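Hypothetical conserved protein (Thermus thermophilus, PDB 3DZM) is of unknown function but is a major outer membrane protein, built as a beta-barrel with a bound calcium ion. Local coordinates at residues Q134-G140 with L157-F163; L44-F48 with N81-S85; Q164-R169 with Q180-P185. All blocks are in the same frame, centred on the assembly; numbering follows the deposited sequence.

Contact 1: Q134-G140 with L157-F163. With C8E ((hydroxyethyloxy)tri(ethyloxy)octane), chain F.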
loop_
_atom_site.group_PDB
_atom_site.type_symbol
_atom_site.label_atom_id
_atom_site.label_comp_id
_atom_site.label_asym_id
_atom_site.label_seq_id
_atom_site.Cartn_x
_atom_site.Cartn_y
_atom_site.Cartn_z
ATOM N N GLN A 134 -3.683 -3.355 -8.632
ATOM C CA GLN A 134 -4.596 -2.259 -8.891
ATOM C C GLN A 134 -3.940 -0.966 -9.254
ATOM O O GLN A 134 -2.850 -0.668 -8.832
ATOM C CB GLN A 134 -5.546 -2.042 -7.731
ATOM C CG GLN A 134 -6.113 -3.300 -7.173
ATOM C CD GLN A 134 -6.913 -3.045 -5.927
ATOM O OE1 GLN A 134 -6.506 -3.446 -4.843
ATOM N NE2 GLN A 134 -8.058 -2.372 -6.068
ATOM N N LEU A 135 -4.649 -0.205 -10.065
ATOM C CA LEU A 135 -4.248 1.122 -10.438
ATOM C C LEU A 135 -4.928 2.080 -9.449
ATOM O O LEU A 135 -6.096 1.954 -9.187
ATOM C CB LEU A 135 -4.651 1.373 -11.904
ATOM C CG LEU A 135 -4.661 2.826 -12.365
ATOM C CD1 LEU A 135 -3.242 3.378 -12.390
ATOM C CD2 LEU A 135 -5.274 2.938 -13.720
ATOM N N GLY A 136 -4.171 2.992 -8.851
ATOM C CA GLY A 136 -4.728 3.997 -7.961
ATOM C C GLY A 136 -4.424 5.467 -8.254
ATOM O O GLY A 136 -3.495 5.814 -8.991
ATOM N N LEU A 137 -5.222 6.348 -7.658
ATOM C CA LEU A 137 -4.936 7.791 -7.683
ATOM C C LEU A 137 -4.906 8.341 -6.297
ATOM O O LEU A 137 -5.515 7.783 -5.385
ATOM C CB LEU A 137 -5.980 8.539 -8.450
ATOM C CG LEU A 137 -6.053 8.122 -9.908
ATOM C CD1 LEU A 137 -7.351 8.670 -10.568
ATOM C CD2 LEU A 137 -4.770 8.592 -10.620
ATOM N N GLY A 138 -4.198 9.444 -6.127
ATOM C CA GLY A 138 -4.092 10.011 -4.799
ATOM C C GLY A 138 -3.561 11.414 -4.721
ATOM O O GLY A 138 -3.029 11.984 -5.677
ATOM N N LEU A 139 -3.667 11.923 -3.507
ATOM C CA LEU A 139 -3.574 13.339 -3.167
ATOM C C LEU A 139 -2.806 13.404 -1.823
ATOM O O LEU A 139 -2.927 12.516 -0.963
ATOM C CB LEU A 139 -5.006 13.847 -2.927
ATOM C CG LEU A 139 -5.266 15.127 -3.648
ATOM C CD1 LEU A 139 -4.659 14.944 -5.007
ATOM C CD2 LEU A 139 -6.751 15.383 -3.718
ATOM N N GLY A 140 -2.035 14.441 -1.590
ATOM C CA GLY A 140 -1.488 14.563 -0.254
ATOM C C GLY A 140 -0.654 15.796 -0.059
ATOM O O GLY A 140 -0.446 16.575 -1.000
ATOM N N LEU A 157 1.289 13.127 4.704
ATOM C CA LEU A 157 -0.090 12.669 4.827
ATOM C C LEU A 157 -0.831 12.700 3.491
ATOM O O LEU A 157 -0.882 13.740 2.832
ATOM C CB LEU A 157 -0.852 13.530 5.817
ATOM C CG LEU A 157 -2.253 13.085 6.257
ATOM C CD1 LEU A 157 -2.575 13.728 7.566
ATOM C CD2 LEU A 157 -3.308 13.421 5.230
ATOM N N GLY A 158 -1.397 11.562 3.093
ATOM C CA GLY A 158 -2.185 11.517 1.879
ATOM C C GLY A 158 -3.272 10.478 1.880
ATOM O O GLY A 158 -3.392 9.702 2.813
ATOM N N VAL A 159 -4.095 10.485 0.838
ATOM C CA VAL A 159 -5.190 9.507 0.687
ATOM C C VAL A 159 -5.135 9.022 -0.739
ATOM O O VAL A 159 -4.861 9.814 -1.663
ATOM C CB VAL A 159 -6.578 10.124 1.021
ATOM C CG1 VAL A 159 -7.688 9.200 0.587
ATOM C CG2 VAL A 159 -6.702 10.533 2.568
ATOM N N ASP A 160 -5.298 7.715 -0.927
ATOM C CA ASP A 160 -5.231 7.117 -2.272
ATOM C C ASP A 160 -6.514 6.371 -2.467
ATOM O O ASP A 160 -7.059 5.800 -1.513
ATOM C CB ASP A 160 -4.087 6.106 -2.407
ATOM C CG ASP A 160 -2.716 6.749 -2.403
ATOM O OD1 ASP A 160 -2.693 7.963 -2.608
ATOM O OD2 ASP A 160 -1.670 6.048 -2.190
ATOM N N TYR A 161 -6.989 6.350 -3.701
ATOM C CA TYR A 161 -8.109 5.496 -4.042
ATOM C C TYR A 161 -7.683 4.457 -5.083
ATOM O O TYR A 161 -7.044 4.803 -6.067
ATOM C CB TYR A 161 -9.280 6.306 -4.590
ATOM C CG TYR A 161 -10.403 5.397 -5.010
ATOM C CD1 TYR A 161 -11.203 4.776 -4.055
ATOM C CD2 TYR A 161 -10.637 5.106 -6.350
ATOM C CE1 TYR A 161 -12.202 3.936 -4.410
ATOM C CE2 TYR A 161 -11.669 4.247 -6.723
ATOM C CZ TYR A 161 -12.443 3.677 -5.743
ATOM O OH TYR A 161 -13.466 2.826 -6.074
ATOM N N TYR A 162 -8.067 3.197 -4.876
ATOM C CA TYR A 162 -7.814 2.131 -5.859
ATOM C C TYR A 162 -9.063 1.553 -6.520
ATOM O O TYR A 162 -10.053 1.235 -5.866
ATOM C CB TYR A 162 -7.004 0.998 -5.229
ATOM C CG TYR A 162 -5.581 1.391 -4.902
ATOM C CD1 TYR A 162 -4.585 1.302 -5.865
ATOM C CD2 TYR A 162 -5.235 1.877 -3.639
ATOM C CE1 TYR A 162 -3.290 1.656 -5.579
ATOM C CE2 TYR A 162 -3.925 2.234 -3.345
ATOM C CZ TYR A 162 -2.964 2.120 -4.324
ATOM O OH TYR A 162 -1.669 2.457 -4.074
ATOM N N PHE A 163 -9.004 1.431 -7.834
ATOM C CA PHE A 163 -10.049 0.776 -8.615
ATOM C C PHE A 163 -10.008 -0.745 -8.461
ATOM O O PHE A 163 -8.957 -1.371 -8.574
ATOM C CB PHE A 163 -9.887 1.149 -10.093
ATOM C CG PHE A 163 -9.996 2.601 -10.349
ATOM C CD1 PHE A 163 -11.245 3.195 -10.545
ATOM C CD2 PHE A 163 -8.867 3.399 -10.364
ATOM C CE1 PHE A 163 -11.362 4.564 -10.776
ATOM C CE2 PHE A 163 -8.976 4.800 -10.581
ATOM C CZ PHE A 163 -10.216 5.372 -10.790
HETATM C C1 C8E F . -9.007 10.242 -5.800
HETATM C C2 C8E F . -10.329 10.438 -6.578
HETATM C C3 C8E F . -10.897 9.230 -7.360
HETATM C C4 C8E F . -12.433 9.154 -7.313
HETATM C C5 C8E F . -13.042 7.835 -6.782
HETATM C C6 C8E F . -14.472 7.503 -7.266
HETATM C C7 C8E F . -14.793 5.998 -7.293
HETATM C C8 C8E F . -15.772 5.553 -8.398
HETATM O O9 C8E F . -15.421 4.315 -9.019
HETATM C C10 C8E F . -15.350 3.203 -8.129
HETATM C C11 C8E F . -14.813 1.892 -8.755
HETATM O O12 C8E F . -14.112 1.057 -7.820
HETATM C C13 C8E F . -14.807 -0.103 -7.365
HETATM C C14 C8E F . -14.636 -0.377 -5.859
HETATM O O15 C8E F . -13.916 -1.585 -5.623
HETATM C C16 C8E F . -14.341 -2.410 -4.540
HETATM C C17 C8E F . -13.549 -2.169 -3.244
HETATM O O18 C8E F . -13.764 -3.143 -2.227
HETATM C C19 C8E F . -12.552 -3.784 -1.835
HETATM C C20 C8E F . -12.694 -4.816 -0.704
HETATM O O21 C8E F . -12.357 -6.122 -1.162
HETATM O O HOH W 1 -10.812 -1.303 -4.798
HETATM O O HOH W 2 -1.196 10.044 -1.686
#
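Tyr162 lies across Gly136 and Asp160 reaches Gly138 where strands 127-148 and 151-172, successive antiparallel staves of an outer-membrane beta-barrel, run side by side. Paired backbone bonds join Leu137 with Tyr161 and Leu139 with Val159, and Phe163 N adds one more to Leu135 O. The two faces of the sheet differ sharply. On one, Gly136, Gly138 and Gly140 lie opposite Tyr162, Asp160 and Gly158. Tyr162 holds CG anti to its own carbonyl carbon (chi1 -69°), which lays CD1 3.4 Å from Gly136 CA, where a beta carbon would collide with the ring. The hydroxyl of Tyr162 continues to Tyr20. At the end of this row Gln134 crosses Tyr162 at about a right angle, its NE2 3.6 Å from Tyr162 CB. The extended Gln134 chain delivers NE2 to Phe163 O in a 2.8 Å hydrogen bond that is almost straight (175°). Phe163 O is approached from well above its carbonyl plane, although it lies in the plane of the Gln134 amide. A water probably links the same NE2 to Tyr162 O.

The other face is mostly apolar and aromatic. Phe163 turns its ring edge to Leu135 O and to Leu137 CD1, which lies 4.2 Å from CE2, while Tyr161 CE2 sits above one face of that ring. Tyr161 itself carries the octyl chain of a detergent molecule over one ring face, displaced toward the rim, consistent with a surface that faces lipid; its ring also meets Trp202. Asp160 is the charged residue of the glycine face: OD1 pairs with Arg108 and OD2 with Tyr20, and OD1 lies 3.3 Å from Gly138 CA. A second water donates to Asp160 OD1 at 2.7 Å and to Leu139 O, bridging the two strands.

Contact 2: L44-F48 with N81-S85. With C8E ((hydroxyethyloxy)tri(ethyloxy)octane), chain E.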
loop_
_atom_site.group_PDB
_atom_site.type_symbol
_atom_site.label_atom_id
_atom_site.label_comp_id
_atom_site.label_asym_id
_atom_site.label_seq_id
_atom_site.Cartn_x
_atom_site.Cartn_y
_atom_site.Cartn_z
ATOM N N LEU A 44 9.370 9.471 -7.064
ATOM C CA LEU A 44 9.035 8.058 -7.335
ATOM C C LEU A 44 9.348 7.274 -6.092
ATOM O O LEU A 44 10.424 7.435 -5.534
ATOM C CB LEU A 44 9.926 7.441 -8.393
ATOM C CG LEU A 44 9.706 7.576 -9.873
ATOM C CD1 LEU A 44 9.551 9.027 -10.184
ATOM C CD2 LEU A 44 10.943 7.048 -10.524
ATOM N N GLY A 45 8.442 6.404 -5.673
ATOM C CA GLY A 45 8.616 5.737 -4.407
ATOM C C GLY A 45 8.047 4.348 -4.401
ATOM O O GLY A 45 7.142 4.047 -5.175
ATOM N N VAL A 46 8.588 3.497 -3.532
ATOM C CA VAL A 46 8.020 2.173 -3.368
ATOM C C VAL A 46 7.698 1.957 -1.908
ATOM O O VAL A 46 8.473 2.367 -1.046
ATOM C CB VAL A 46 8.912 1.060 -3.963
ATOM C CG1 VAL A 46 10.281 1.106 -3.377
ATOM C CG2 VAL A 46 8.286 -0.262 -3.741
ATOM N N GLY A 47 6.517 1.394 -1.641
ATOM C CA GLY A 47 6.102 1.107 -0.283
ATOM C C GLY A 47 5.850 -0.374 -0.035
ATOM O O GLY A 47 5.310 -1.081 -0.895
ATOM N N PHE A 48 6.274 -0.857 1.130
ATOM C CA PHE A 48 5.855 -2.166 1.619
ATOM C C PHE A 48 5.106 -1.935 2.906
ATOM O O PHE A 48 5.566 -1.131 3.739
ATOM C CB PHE A 48 7.055 -3.048 1.930
ATOM C CG PHE A 48 7.978 -3.240 0.773
ATOM C CD1 PHE A 48 7.797 -4.310 -0.097
ATOM C CD2 PHE A 48 9.039 -2.361 0.545
ATOM C CE1 PHE A 48 8.661 -4.505 -1.189
ATOM C CE2 PHE A 48 9.904 -2.550 -0.541
ATOM C CZ PHE A 48 9.712 -3.625 -1.409
ATOM N N ASN A 81 0.874 -5.128 1.030
ATOM C CA ASN A 81 0.753 -4.247 -0.146
ATOM C C ASN A 81 2.106 -3.767 -0.525
ATOM O O ASN A 81 2.865 -3.328 0.347
ATOM C CB ASN A 81 -0.150 -3.043 0.099
ATOM C CG ASN A 81 -1.588 -3.431 0.244
ATOM O OD1 ASN A 81 -2.190 -3.955 -0.670
ATOM N ND2 ASN A 81 -2.150 -3.175 1.388
ATOM N N VAL A 82 2.422 -3.893 -1.815
ATOM C CA VAL A 82 3.588 -3.255 -2.404
ATOM C C VAL A 82 3.035 -2.213 -3.380
ATOM O O VAL A 82 2.191 -2.514 -4.204
ATOM C CB VAL A 82 4.550 -4.276 -3.091
ATOM C CG1 VAL A 82 5.742 -3.559 -3.736
ATOM C CG2 VAL A 82 5.029 -5.273 -2.096
ATOM N N THR A 83 3.501 -0.978 -3.255
ATOM C CA THR A 83 2.893 0.166 -3.907
ATOM C C THR A 83 3.943 0.990 -4.616
ATOM O O THR A 83 4.846 1.547 -3.974
ATOM C CB THR A 83 2.265 1.094 -2.873
ATOM O OG1 THR A 83 1.553 0.324 -1.894
ATOM C CG2 THR A 83 1.340 2.110 -3.547
ATOM N N LEU A 84 3.826 1.064 -5.939
ATOM C CA LEU A 84 4.686 1.920 -6.747
ATOM C C LEU A 84 3.915 3.171 -6.984
ATOM O O LEU A 84 2.741 3.136 -7.340
ATOM C CB LEU A 84 5.026 1.259 -8.072
ATOM C CG LEU A 84 6.247 0.361 -7.950
ATOM C CD1 LEU A 84 5.910 -0.767 -7.030
ATOM C CD2 LEU A 84 6.655 -0.170 -9.282
ATOM N N SER A 85 4.569 4.290 -6.760
ATOM C CA SER A 85 3.886 5.561 -6.848
ATOM C C SER A 85 4.721 6.646 -7.569
ATOM O O SER A 85 5.940 6.655 -7.529
ATOM C CB SER A 85 3.459 6.014 -5.440
ATOM O OG SER A 85 4.399 6.946 -4.956
HETATM C C1 C8E E . -10.539 9.040 5.676
HETATM C C2 C8E E . -10.789 8.450 4.281
HETATM C C3 C8E E . -11.590 7.141 4.296
HETATM C C4 C8E E . -12.983 7.302 3.665
HETATM C C5 C8E E . -13.594 6.002 3.129
HETATM C C6 C8E E . -14.682 5.358 4.003
HETATM C C7 C8E E . -14.241 4.023 4.617
HETATM C C8 C8E E . -12.911 3.555 4.015
HETATM O O9 C8E E . -12.744 2.143 3.948
HETATM C C10 C8E E . -12.757 1.671 2.607
HETATM C C11 C8E E . -12.014 0.346 2.436
HETATM O O12 C8E E . -10.680 0.566 2.021
HETATM C C13 C8E E . -9.835 -0.545 2.281
HETATM C C14 C8E E . -8.379 -0.136 2.520
HETATM O O15 C8E E . -7.937 -0.649 3.765
HETATM C C16 C8E E . -6.691 -0.123 4.174
HETATM C C17 C8E E . -5.564 -0.735 3.340
HETATM O O18 C8E E . -5.028 -1.895 3.953
HETATM C C19 C8E E . -5.806 -3.044 3.714
HETATM C C20 C8E E . -5.883 -3.235 2.204
HETATM O O21 C8E E . -4.790 -3.986 1.753
#
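Thr83 O is gripped twice from the opposite strand: Gly47 N donates a hydrogen bond of 2.9 Å, and the CA-H of Val46 approaches the same oxygen. Gly47 O is used in a matching way, receiving Thr83 N on a lone pair in the carbonyl plane and Val82 CA-H beside it. Gly45 and Ser85 form the next hydrogen-bonded pair, so that four N-H...O bonds tie the nearly antiparallel strands.

On the outer face the contact is purely aliphatic and aromatic. Val46 and Leu84 lie side by side and point the same way, with Val46 CG2 4.1 Å from Leu84 CD1. Val46 puts CG2 anti to its backbone N (CG1 at chi1 56°), from where this branch also lies 4.2 Å from Val82 CG1. At the next pair on this face, Phe48 runs beside Val82, and its ring carbon CD1 meets Val82 CG2 at 3.5 Å.

The face bearing Asn81, Thr83 and Ser85 is polar. Asn110 of strand 100-117 serves two of these side chains, giving its NH2 group to Asn81 OD1 and bonding through its own oxygen to Thr83 OG1. Asn81 ND2 turns the other way and donates a 2.8 Å, nearly straight bond (175°) to the terminal oxygen O21 of a detergent molecule, which also bonds Ser51 and Trp202. A leucine in place of Asn81 would probably leave Asn110 ND2 without this acceptor and the detergent O21 without this donor, with Thr83 OG1 still bonded to the Asn110 oxygen. Gly45 and Gly47 present no side chain on that face, opposite Ser85 and Thr83. Polar groups within and a greasy exterior, on antiparallel neighbours, are the hallmark of a transmembrane beta-barrel wall.

Contact 3: Q164-R169 with Q180-P185. With C8E ((hydroxyethyloxy)tri(ethyloxy)octane), chain F.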
loop_
_atom_site.group_PDB
_atom_site.type_symbol
_atom_site.label_atom_id
_atom_site.label_comp_id
_atom_site.label_asym_id
_atom_site.label_seq_id
_atom_site.Cartn_x
_atom_site.Cartn_y
_atom_site.Cartn_z
ATOM N N GLN A 164 -11.159 -1.340 -8.216
ATOM C CA GLN A 164 -11.253 -2.786 -8.158
ATOM C C GLN A 164 -10.750 -3.424 -9.448
ATOM O O GLN A 164 -11.017 -2.951 -10.557
ATOM C CB GLN A 164 -12.687 -3.251 -7.869
ATOM C CG GLN A 164 -13.675 -2.760 -8.894
ATOM C CD GLN A 164 -15.138 -3.142 -8.632
ATOM O OE1 GLN A 164 -15.590 -3.218 -7.493
ATOM N NE2 GLN A 164 -15.892 -3.345 -9.721
ATOM N N ALA A 165 -10.018 -4.514 -9.261
ATOM C CA ALA A 165 -9.400 -5.255 -10.322
ATOM C C ALA A 165 -9.742 -6.736 -10.183
ATOM O O ALA A 165 -10.509 -7.128 -9.314
ATOM C CB ALA A 165 -7.941 -5.076 -10.213
ATOM N N CYS A 166 -9.156 -7.569 -11.029
ATOM C CA CYS A 166 -9.358 -9.008 -10.919
ATOM C C CYS A 166 -8.664 -9.546 -9.666
ATOM O O CYS A 166 -7.719 -8.937 -9.168
ATOM C CB CYS A 166 -8.843 -9.717 -12.183
ATOM S SG CYS A 166 -9.883 -9.481 -13.633
ATOM N N PHE A 167 -9.149 -10.675 -9.159
ATOM C CA PHE A 167 -8.480 -11.422 -8.089
ATOM C C PHE A 167 -7.950 -12.753 -8.591
ATOM O O PHE A 167 -8.598 -13.401 -9.392
ATOM C CB PHE A 167 -9.459 -11.746 -6.984
ATOM C CG PHE A 167 -9.870 -10.579 -6.194
ATOM C CD1 PHE A 167 -9.017 -10.033 -5.253
ATOM C CD2 PHE A 167 -11.109 -10.016 -6.382
ATOM C CE1 PHE A 167 -9.409 -8.956 -4.508
ATOM C CE2 PHE A 167 -11.502 -8.931 -5.643
ATOM C CZ PHE A 167 -10.657 -8.411 -4.702
ATOM N N THR A 168 -6.797 -13.179 -8.093
ATOM C CA THR A 168 -6.237 -14.473 -8.472
ATOM C C THR A 168 -6.007 -15.311 -7.227
ATOM O O THR A 168 -5.251 -14.907 -6.369
ATOM C CB THR A 168 -4.921 -14.264 -9.166
ATOM O OG1 THR A 168 -5.155 -13.514 -10.354
ATOM C CG2 THR A 168 -4.286 -15.567 -9.531
ATOM N N ARG A 169 -6.670 -16.461 -7.129
ATOM C CA ARG A 169 -6.510 -17.398 -5.996
ATOM C C ARG A 169 -5.535 -18.561 -6.338
ATOM O O ARG A 169 -5.545 -19.104 -7.432
ATOM C CB ARG A 169 -7.900 -17.907 -5.494
ATOM C CG ARG A 169 -8.019 -18.281 -3.968
ATOM C CD ARG A 169 -9.435 -17.942 -3.285
ATOM N NE ARG A 169 -9.313 -17.526 -1.855
ATOM C CZ ARG A 169 -10.282 -17.085 -1.026
ATOM N NH1 ARG A 169 -11.575 -16.953 -1.389
ATOM N NH2 ARG A 169 -9.919 -16.760 0.207
ATOM N N GLN A 180 -5.168 -22.943 -9.507
ATOM C CA GLN A 180 -5.303 -21.502 -9.671
ATOM C C GLN A 180 -6.576 -21.079 -10.391
ATOM O O GLN A 180 -7.078 -21.793 -11.258
ATOM C CB GLN A 180 -4.114 -20.942 -10.390
ATOM C CG GLN A 180 -4.475 -19.726 -11.152
ATOM C CD GLN A 180 -3.273 -18.978 -11.684
ATOM O OE1 GLN A 180 -2.118 -19.227 -11.292
ATOM N NE2 GLN A 180 -3.542 -18.036 -12.581
ATOM N N SER A 181 -7.101 -19.916 -10.015
ATOM C CA SER A 181 -8.328 -19.382 -10.610
ATOM C C SER A 181 -8.397 -17.884 -10.402
ATOM O O SER A 181 -7.548 -17.302 -9.714
ATOM C CB SER A 181 -9.567 -20.035 -10.002
ATOM O OG SER A 181 -9.552 -19.962 -8.582
ATOM N N SER A 182 -9.398 -17.250 -10.999
ATOM C CA SER A 182 -9.503 -15.794 -10.920
ATOM C C SER A 182 -10.911 -15.342 -11.167
ATOM O O SER A 182 -11.612 -15.925 -11.979
ATOM C CB SER A 182 -8.571 -15.131 -11.932
ATOM O OG SER A 182 -8.816 -15.638 -13.223
ATOM N N VAL A 183 -11.333 -14.305 -10.461
ATOM C CA VAL A 183 -12.635 -13.711 -10.716
ATOM C C VAL A 183 -12.411 -12.296 -11.129
ATOM O O VAL A 183 -11.520 -11.627 -10.619
ATOM C CB VAL A 183 -13.518 -13.635 -9.487
ATOM C CG1 VAL A 183 -14.977 -13.660 -9.928
ATOM C CG2 VAL A 183 -13.207 -14.768 -8.534
ATOM N N CYS A 184 -13.238 -11.831 -12.048
ATOM C CA CYS A 184 -13.149 -10.456 -12.475
ATOM C C CYS A 184 -14.423 -9.680 -12.137
ATOM O O CYS A 184 -15.462 -10.262 -11.813
ATOM C CB CYS A 184 -12.839 -10.405 -13.964
ATOM S SG CYS A 184 -11.160 -10.920 -14.325
ATOM N N PRO A 185 -14.335 -8.352 -12.170
ATOM C CA PRO A 185 -15.583 -7.602 -12.214
ATOM C C PRO A 185 -15.948 -7.607 -13.683
ATOM O O PRO A 185 -15.105 -7.189 -14.488
ATOM C CB PRO A 185 -15.156 -6.189 -11.791
ATOM C CG PRO A 185 -13.644 -6.230 -11.617
ATOM C CD PRO A 185 -13.160 -7.478 -12.264
HETATM C C1 C8E F . -9.007 10.242 -5.800
HETATM C C2 C8E F . -10.329 10.438 -6.578
HETATM C C3 C8E F . -10.897 9.230 -7.360
HETATM C C4 C8E F . -12.433 9.154 -7.313
HETATM C C5 C8E F . -13.042 7.835 -6.782
HETATM C C6 C8E F . -14.472 7.503 -7.266
HETATM C C7 C8E F . -14.793 5.998 -7.293
HETATM C C8 C8E F . -15.772 5.553 -8.398
HETATM O O9 C8E F . -15.421 4.315 -9.019
HETATM C C10 C8E F . -15.350 3.203 -8.129
HETATM C C11 C8E F . -14.813 1.892 -8.755
HETATM O O12 C8E F . -14.112 1.057 -7.820
HETATM C C13 C8E F . -14.807 -0.103 -7.365
HETATM C C14 C8E F . -14.636 -0.377 -5.859
HETATM O O15 C8E F . -13.916 -1.585 -5.623
HETATM C C16 C8E F . -14.341 -2.410 -4.540
HETATM C C17 C8E F . -13.549 -2.169 -3.244
HETATM O O18 C8E F . -13.764 -3.143 -2.227
HETATM C C19 C8E F . -12.552 -3.784 -1.835
HETATM C C20 C8E F . -12.694 -4.816 -0.704
HETATM O O21 C8E F . -12.357 -6.122 -1.162
#
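Cys166 and Cys184, just past the paired strand ends, join SG to SG in a disulfide of 2.0 Å. Each sulfur stands anti to its own carbonyl carbon, with both chi1 angles close to -70°, and the chi3 of 108° gives the bridge a right-handed twist. Pro185 follows at once, its CD 4.1 Å from Cys166 SG. Gln164 slides past this proline in the opposite direction.

Beyond the disulfide, backbone bonds pair Phe167 with Val183 and Arg169 with Ser181. Between them Thr168 and Ser182 form a non-hydrogen-bonded pair with their side chains on the same face, Thr168 OG1 being 4.1 Å from Ser182 CB, and Thr168 CG2 also meets the amide of Gln180, whose side chain passes at a slant. On the other face Arg169 CB lies 4.1 Å from Ser181 OG, but the bent remainder of the arginine leads away to Leu54, one of the calcium ligands. Phe167 likewise turns its ring from Val183 toward Ile130 of strand 127-148 and Val193 of helix 190-196. A two-stranded antiparallel hairpin tied by a disulfide at the end of its paired strands, and standing beyond the barrel at the end away from the chain termini, is consistent with an extracellular loop of an outer membrane protein.

From the N terminus, contact 2 comes first: 44-48 meets 81-85 across a 32-residue excursion that holds helix 66-73 and all four calcium ligands. Contact 1 then closes the hairpin of strands 127-148 and 151-172, with 16 residues between its segments. Contact 3 follows directly, since 164-169 continues the strand that carries 157-163, and it closes a shorter hairpin with strand 178-183. The three are in series; none nests or crosses. Contacts 1 and 2 belong to different parts of the barrel wall and touch where Tyr162 packs on Thr83. Gln134 packs on Gln164 and Ala165, joining contact 1 to the protruding hairpin of contact 3.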